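Local coordinates for NADP-dependent alcohol dehydrogenase (Entamoeba histolytica, PDB 2OUI), which catalyses the NADP-dependent oxidation of alcohols and the reverse reduction of carbonyl compounds, as a tetrameric, zinc-containing member of the medium-chain dehydrogenase family, at residues V146-S149 against D150-T154; H157-L161 against A162-L166; L334-K338 against N339-D343. The protein carries 1 engineered substitution. One frame throughout, in Å; residues are numbered along the deposited sequence.

Contact 1: V146-S149 against D150-T154. With ZN (zinc ion), chain E.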
loop_
_atom_site.group_PDB
_atom_site.type_symbol
_atom_site.label_atom_id
_atom_site.label_comp_id
_atom_site.label_asym_id
_atom_site.label_seq_id
_atom_site.Cartn_x
_atom_site.Cartn_y
_atom_site.Cartn_z
ATOM N N VAL A 146 10.028 -27.401 -11.604
ATOM C CA VAL A 146 10.445 -27.615 -10.206
ATOM C C VAL A 146 11.165 -26.383 -9.631
ATOM O O VAL A 146 11.246 -26.195 -8.398
ATOM C CB VAL A 146 11.264 -28.917 -10.006
ATOM C CG1 VAL A 146 12.669 -28.787 -10.581
ATOM C CG2 VAL A 146 11.285 -29.289 -8.531
ATOM N N MET A 147 11.663 -25.531 -10.530
ATOM C CA MET A 147 12.267 -24.253 -10.112
ATOM C C MET A 147 11.240 -23.266 -9.586
ATOM O O MET A 147 11.600 -22.327 -8.870
ATOM C CB MET A 147 13.028 -23.610 -11.277
ATOM C CG MET A 147 14.170 -24.460 -11.848
ATOM S SD MET A 147 15.496 -24.800 -10.675
ATOM C CE MET A 147 15.142 -26.465 -10.163
ATOM N N LEU A 148 9.974 -23.461 -9.948
ATOM C CA LEU A 148 8.861 -22.640 -9.414
ATOM C C LEU A 148 8.602 -22.818 -7.910
ATOM O O LEU A 148 8.190 -21.888 -7.248
ATOM C CB LEU A 148 7.562 -22.912 -10.199
ATOM C CG LEU A 148 7.541 -22.525 -11.681
ATOM C CD1 LEU A 148 6.346 -23.135 -12.396
ATOM C CD2 LEU A 148 7.578 -20.983 -11.849
ATOM N N SER A 149 8.859 -24.013 -7.374
ATOM C CA SER A 149 8.433 -24.407 -6.030
ATOM C C SER A 149 9.017 -23.508 -4.954
ATOM O O SER A 149 8.345 -23.207 -3.973
ATOM C CB SER A 149 8.923 -25.839 -5.744
ATOM O OG SER A 149 8.365 -26.737 -6.691
ATOM N N ASP A 150 10.260 -23.089 -5.184
ATOM C CA ASP A 150 11.068 -22.392 -4.187
ATOM C C ASP A 150 11.926 -21.332 -4.882
ATOM O O ASP A 150 11.892 -20.178 -4.473
ATOM C CB ASP A 150 11.912 -23.424 -3.426
ATOM C CG ASP A 150 12.641 -22.857 -2.203
ATOM O OD1 ASP A 150 12.392 -21.684 -1.808
ATOM O OD2 ASP A 150 13.487 -23.611 -1.650
ATOM N N MET A 151 12.656 -21.678 -5.945
ATOM C CA MET A 151 13.642 -20.705 -6.474
ATOM C C MET A 151 12.999 -19.462 -7.083
ATOM O O MET A 151 13.323 -18.340 -6.698
ATOM C CB MET A 151 14.612 -21.338 -7.465
ATOM C CG MET A 151 15.424 -22.522 -6.882
ATOM S SD MET A 151 16.525 -22.018 -5.537
ATOM C CE MET A 151 15.551 -22.314 -4.059
ATOM N N VAL A 152 12.073 -19.663 -8.009
ATOM C CA VAL A 152 11.400 -18.513 -8.635
ATOM C C VAL A 152 10.578 -17.737 -7.605
ATOM O O VAL A 152 10.687 -16.506 -7.531
ATOM C CB VAL A 152 10.492 -18.933 -9.749
ATOM C CG1 VAL A 152 9.770 -17.703 -10.296
ATOM C CG2 VAL A 152 11.315 -19.646 -10.847
ATOM N N THR A 153 9.763 -18.445 -6.817
ATOM C CA THR A 153 8.892 -17.779 -5.854
ATOM C C THR A 153 9.646 -17.018 -4.764
ATOM O O THR A 153 9.294 -15.884 -4.448
ATOM C CB THR A 153 7.790 -18.704 -5.282
ATOM O OG1 THR A 153 7.002 -17.941 -4.355
ATOM C CG2 THR A 153 8.393 -19.936 -4.584
ATOM N N THR A 154 10.719 -17.603 -4.238
ATOM C CA THR A 154 11.509 -16.921 -3.204
ATOM C C THR A 154 12.292 -15.757 -3.806
ATOM O O THR A 154 12.308 -14.665 -3.235
ATOM C CB THR A 154 12.456 -17.899 -2.502
ATOM O OG1 THR A 154 11.657 -18.968 -1.957
ATOM C CG2 THR A 154 13.217 -17.202 -1.382
HETATM ZN ZN ZN E . 14.570 -24.054 -0.203
HETATM O O HOH W 1 12.455 -24.543 -6.616
#
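Met147 and Val152 are joined by a backbone hydrogen bond across the first turn of helix 148-161, and its spacing is unusual. Val152 N donates to Met147 O over 2.8 Å, nearly straight at 173°, a five-residue step that widens the turn to the pi type. In the widened turn a water takes over part of the bonding: it donates to Val146 O at 2.7 Å and accepts from Met151 N at 2.9 Å.

Two apolar pairs accompany this turn. The Leu148 and Val152 side chains run alongside each other in a common direction, with Leu148 CD2 4.1 Å from Val152 CG2, and Met147 SD lies 4.4 Å from Met151 CG.

Methyl-carbonyl contacts and polar anchors come next. With OG1 anti to the backbone N (chi1 -180°), the Thr153 methyl CG2 is turned back over the preceding turn, 3.3 Å from both Leu148 O and Ser149 O, while Thr153 OG1 bonds to Thr295 and Arg301. Ser149 OG is held by Val83 O.

The metal bond belongs to Asp150, whose OD2 lies 1.9 Å from the zinc ion that Cys37 and His59 also bind. Asp150 OD1 is 2.8 Å from Thr154 OG1, which also approaches Asp150 O and hydrogen-bonds a cacodylate ion, probably from the crystallisation liquor. With one oxygen on zinc and the other beside a hydroxyl, the carboxylate is probably limited in its rotation.

Contact 2: H157-L161 against A162-L166. With EDO (1,2-ethanediol), chain L; EDO (1,2-ethanediol), chain K.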
loop_
_atom_site.group_PDB
_atom_site.type_symbol
_atom_site.label_atom_id
_atom_site.label_comp_id
_atom_site.label_asym_id
_atom_site.label_seq_id
_atom_site.Cartn_x
_atom_site.Cartn_y
_atom_site.Cartn_z
ATOM N N HIS A 157 9.964 -13.076 -4.521
ATOM C CA HIS A 157 9.538 -12.463 -3.247
ATOM C C HIS A 157 10.572 -11.477 -2.682
ATOM O O HIS A 157 10.200 -10.481 -2.102
ATOM C CB HIS A 157 9.101 -13.525 -2.203
ATOM C CG HIS A 157 8.335 -12.945 -1.054
ATOM N ND1 HIS A 157 7.216 -12.158 -1.233
ATOM C CD2 HIS A 157 8.524 -13.035 0.279
ATOM C CE1 HIS A 157 6.760 -11.774 -0.050
ATOM N NE2 HIS A 157 7.529 -12.304 0.882
ATOM N N GLY A 158 11.860 -11.750 -2.879
ATOM C CA GLY A 158 12.931 -10.783 -2.509
ATOM C C GLY A 158 12.704 -9.469 -3.251
ATOM O O GLY A 158 12.747 -8.389 -2.655
ATOM N N ALA A 159 12.389 -9.574 -4.533
ATOM C CA ALA A 159 12.095 -8.395 -5.339
ATOM C C ALA A 159 10.816 -7.684 -4.899
ATOM O O ALA A 159 10.756 -6.446 -4.877
ATOM C CB ALA A 159 12.057 -8.757 -6.812
ATOM N N GLU A 160 9.795 -8.454 -4.525
ATOM C CA GLU A 160 8.553 -7.884 -4.010
ATOM C C GLU A 160 8.779 -7.146 -2.690
ATOM O O GLU A 160 8.244 -6.036 -2.497
ATOM C CB GLU A 160 7.496 -8.978 -3.829
ATOM C CG GLU A 160 7.031 -9.611 -5.155
ATOM C CD GLU A 160 6.190 -10.882 -4.930
ATOM O OE1 GLU A 160 6.508 -11.688 -4.016
ATOM O OE2 GLU A 160 5.229 -11.106 -5.685
ATOM N N LEU A 161 9.516 -7.770 -1.773
ATOM C CA LEU A 161 9.771 -7.150 -0.464
ATOM C C LEU A 161 10.609 -5.882 -0.622
ATOM O O LEU A 161 10.483 -4.950 0.181
ATOM C CB LEU A 161 10.523 -8.113 0.460
ATOM C CG LEU A 161 9.703 -9.255 1.048
ATOM C CD1 LEU A 161 10.611 -10.337 1.722
ATOM C CD2 LEU A 161 8.591 -8.744 1.986
ATOM N N ALA A 162 11.465 -5.852 -1.651
ATOM C CA ALA A 162 12.300 -4.687 -1.932
ATOM C C ALA A 162 11.503 -3.535 -2.563
ATOM O O ALA A 162 12.073 -2.488 -2.841
ATOM C CB ALA A 162 13.484 -5.084 -2.828
ATOM N N ASN A 163 10.203 -3.751 -2.827
ATOM C CA ASN A 163 9.292 -2.676 -3.233
ATOM C C ASN A 163 9.803 -1.976 -4.492
ATOM O O ASN A 163 9.810 -0.744 -4.610
ATOM C CB ASN A 163 9.113 -1.676 -2.071
ATOM C CG ASN A 163 8.010 -0.692 -2.326
ATOM O OD1 ASN A 163 7.001 -1.030 -2.946
ATOM N ND2 ASN A 163 8.190 0.536 -1.861
ATOM N N ILE A 164 10.250 -2.795 -5.432
ATOM C CA ILE A 164 10.931 -2.287 -6.616
ATOM C C ILE A 164 9.906 -1.567 -7.493
ATOM O O ILE A 164 8.809 -2.100 -7.725
ATOM C CB ILE A 164 11.650 -3.426 -7.379
ATOM C CG1 ILE A 164 12.869 -3.896 -6.559
ATOM C CG2 ILE A 164 12.089 -2.928 -8.722
ATOM C CD1 ILE A 164 13.317 -5.259 -6.892
ATOM N N LYS A 165 10.265 -0.364 -7.948
ATOM C CA LYS A 165 9.409 0.473 -8.828
ATOM C C LYS A 165 10.017 0.638 -10.208
ATOM O O LYS A 165 11.218 0.415 -10.402
ATOM C CB LYS A 165 9.210 1.875 -8.255
ATOM C CG LYS A 165 8.602 1.947 -6.834
ATOM C CD LYS A 165 7.244 1.284 -6.759
ATOM C CE LYS A 165 6.651 1.410 -5.359
ATOM N NZ LYS A 165 5.413 0.582 -5.269
ATOM N N LEU A 166 9.194 1.082 -11.163
ATOM C CA LEU A 166 9.630 1.267 -12.544
ATOM C C LEU A 166 10.801 2.217 -12.632
ATOM O O LEU A 166 10.739 3.348 -12.124
ATOM C CB LEU A 166 8.479 1.789 -13.415
ATOM C CG LEU A 166 7.347 0.795 -13.725
ATOM C CD1 LEU A 166 6.057 1.531 -14.205
ATOM C CD2 LEU A 166 7.797 -0.247 -14.754
HETATM C C1 EDO L . 5.711 -3.670 -5.986
HETATM O O1 EDO L . 6.711 -2.670 -6.195
HETATM C C2 EDO L . 6.377 -4.953 -5.496
HETATM O O2 EDO L . 6.397 -4.953 -4.059
HETATM C C1 EDO K . 3.906 -7.559 -6.885
HETATM O O1 EDO K . 4.518 -6.587 -7.702
HETATM C C2 EDO K . 3.779 -8.788 -7.766
HETATM O O2 EDO K . 3.526 -9.937 -6.951
#
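A positive phi at Asn163 (57°) folds the chain back over the last turn of helix 148-161, and chi1 of -71° at Ile164 puts CG1 beside its own backbone N, from where CD1 reaches Ala159. The result is a Schellman motif, a classic C-terminal helix stop. Ala162 N still bonds in helical fashion to Gly158 O at 3.0 Å, whereas Asn163 N donates to Glu160 O at 3.0 Å from well above the carbonyl plane. At this turn the Ile164 methyl CD1 rests 3.7 Å from Ala159 CB, an apolar closure in which Leu189 touches both residues.

Within the helix, His157 and Glu160 form a histidine-carboxylate bond, ND1 to OE1 at 2.9 Å. The oxygen lies in the ring plane and is met on its anti side, with the carboxylate tilted so that the donor stands 22° out of its plane; Leu161 CG covers one ring face near the rim. Two outside partners fix these ends: Glu160 OE2 makes a salt bridge to Arg301, and His157 NE2 bonds to His287 of a third subunit, placing the helix end at a tetramer interface. One ethanediol, probably from the crystallisation liquor, spans the turn, its O2 donating to Glu160 O and its O1 to Ile164 O, each over 2.7 Å.

Contact 3: L334-K338 against N339-D343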
loop_
_atom_site.group_PDB
_atom_site.type_symbol
_atom_site.label_atom_id
_atom_site.label_comp_id
_atom_site.label_asym_id
_atom_site.label_seq_id
_atom_site.Cartn_x
_atom_site.Cartn_y
_atom_site.Cartn_z
ATOM N N LEU A 334 21.881 -33.411 -3.075
ATOM C CA LEU A 334 21.933 -32.579 -1.862
ATOM C C LEU A 334 23.383 -32.313 -1.453
ATOM O O LEU A 334 23.717 -31.210 -1.027
ATOM C CB LEU A 334 21.155 -33.211 -0.702
ATOM C CG LEU A 334 21.144 -32.451 0.634
ATOM C CD1 LEU A 334 20.569 -31.029 0.520
ATOM C CD2 LEU A 334 20.394 -33.270 1.696
ATOM N N MET A 335 24.236 -33.316 -1.610
ATOM C CA MET A 335 25.675 -33.174 -1.297
ATOM C C MET A 335 26.393 -32.102 -2.122
ATOM O O MET A 335 27.329 -31.458 -1.628
ATOM C CB MET A 335 26.389 -34.508 -1.412
ATOM C CG MET A 335 26.030 -35.498 -0.314
ATOM S SD MET A 335 26.104 -34.795 1.353
ATOM C CE MET A 335 26.230 -36.296 2.306
ATOM N N LEU A 336 25.937 -31.895 -3.360
ATOM C CA LEU A 336 26.407 -30.786 -4.200
ATOM C C LEU A 336 26.103 -29.434 -3.587
ATOM O O LEU A 336 26.919 -28.523 -3.686
ATOM C CB LEU A 336 25.770 -30.832 -5.600
ATOM C CG LEU A 336 26.306 -31.792 -6.671
ATOM C CD1 LEU A 336 25.426 -31.697 -7.922
ATOM C CD2 LEU A 336 27.743 -31.461 -7.006
ATOM N N MET A 337 24.933 -29.295 -2.971
ATOM C CA MET A 337 24.525 -28.018 -2.385
ATOM C C MET A 337 25.380 -27.674 -1.177
ATOM O O MET A 337 25.554 -26.483 -0.837
ATOM C CB MET A 337 23.043 -28.023 -1.978
ATOM C CG MET A 337 22.079 -28.292 -3.115
ATOM S SD MET A 337 22.274 -27.177 -4.518
ATOM C CE MET A 337 21.283 -25.772 -4.050
ATOM N N LYS A 338 25.881 -28.725 -0.530
ATOM C CA LYS A 338 26.750 -28.604 0.627
ATOM C C LYS A 338 28.167 -28.257 0.164
ATOM O O LYS A 338 28.775 -27.317 0.673
ATOM C CB LYS A 338 26.772 -29.911 1.425
ATOM C CG LYS A 338 27.505 -29.790 2.766
ATOM C CD LYS A 338 28.043 -31.134 3.238
ATOM C CE LYS A 338 28.599 -31.045 4.652
ATOM N NZ LYS A 338 29.248 -29.740 4.927
ATOM N N ASN A 339 28.669 -28.998 -0.819
ATOM C CA ASN A 339 30.048 -28.801 -1.322
ATOM C C ASN A 339 30.289 -27.600 -2.265
ATOM O O ASN A 339 31.385 -27.021 -2.270
ATOM C CB ASN A 339 30.545 -30.101 -1.932
ATOM C CG ASN A 339 30.606 -31.219 -0.905
ATOM O OD1 ASN A 339 30.882 -30.974 0.271
ATOM N ND2 ASN A 339 30.341 -32.452 -1.338
ATOM N N LYS A 340 29.269 -27.237 -3.045
ATOM C CA LYS A 340 29.283 -26.062 -3.950
ATOM C C LYS A 340 30.471 -25.992 -4.926
ATOM O O LYS A 340 31.274 -25.045 -4.843
ATOM C CB LYS A 340 29.251 -24.740 -3.169
ATOM C CG LYS A 340 28.196 -24.587 -2.092
ATOM C CD LYS A 340 28.728 -23.668 -0.970
ATOM C CE LYS A 340 30.023 -24.253 -0.358
ATOM N NZ LYS A 340 30.577 -23.478 0.789
ATOM N N PRO A 341 30.591 -26.958 -5.863
ATOM C CA PRO A 341 31.586 -26.789 -6.940
ATOM C C PRO A 341 31.291 -25.554 -7.804
ATOM O O PRO A 341 30.152 -25.053 -7.808
ATOM C CB PRO A 341 31.417 -28.064 -7.778
ATOM C CG PRO A 341 30.061 -28.551 -7.453
ATOM C CD PRO A 341 29.861 -28.225 -6.008
ATOM N N ALA A 342 32.307 -25.075 -8.525
ATOM C CA ALA A 342 32.207 -23.845 -9.338
ATOM C C ALA A 342 31.092 -23.918 -10.396
ATOM O O ALA A 342 30.477 -22.912 -10.758
ATOM C CB ALA A 342 33.561 -23.562 -10.014
ATOM N N ASP A 343 30.890 -25.140 -10.866
ATOM C CA ASP A 343 29.939 -25.602 -11.858
ATOM C C ASP A 343 28.456 -25.406 -11.477
ATOM O O ASP A 343 27.579 -25.437 -12.345
ATOM C CB ASP A 343 30.199 -27.124 -11.962
ATOM C CG ASP A 343 29.871 -27.707 -13.327
ATOM O OD1 ASP A 343 28.818 -27.359 -13.917
ATOM O OD2 ASP A 343 30.667 -28.551 -13.802
#
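Two successive backbone bonds carry helix 329-339 to its end, Asn339 N to Met335 O at 2.9 Å and Lys340 N to Leu336 O at 2.8 Å, before Lys340 turns to a positive phi of 53° and the chain leaves the helix. Both bonds have the four-residue spacing of an alpha helix, and both are fairly straight.

Beyond the turn, Pro341 packs on the helix, its ring set roughly perpendicular to the Leu336 side chain, and the ring atom CG meets the methyl CD2 of Leu336 at 3.7 Å. Leu336 CG sits beside its own backbone N (chi1 -79°), which brings CD2 to the proline; Leu336 also packs on His322 and Phe324 of strand 320-325 and on Pro347.

The polar side chains lie over the end of the helix. Asn339 folds back along the last turn, so that its amide ND2 comes 3.2 Å from Met335 O at an angle too poor for a hydrogen bond. Lys340 bends at chi2 and chi3 and lays its aliphatic chain over the last carbonyls, with CG 3.5 Å from Met337 O and CE 3.5 Å from Lys338 O. Lys338 makes a cation-pi contact with Trp45 of helix 38-46, and Met337 on the buried side packs against that same helix.

Such a helix end, with a residue of positive phi followed at once by a proline packed against the last turn, is a C-terminal stop signal that here leads into strand 346-350.

Overall arrangement
Along the chain the three contacts come in series, and none nests within or crosses another; each closes only a short turn. Contact 1 forms the beginning of helix 148-161 and contact 2 its end, with centres 16 Å apart, so a single helix runs from the zinc site to the subunit interface beside the parallel Rossmann-type sheet. Arg301 links them further, reaching Thr153 in one and Glu160 in the other. Contact 3 comes much later, ending helix 329-339 on the opposite side of the chain's centre from contact 2, about 17 Å away between nearest atoms. Strand 346-350, which follows it, packs against Met147 and Met151, bringing the late chain back to contact 1.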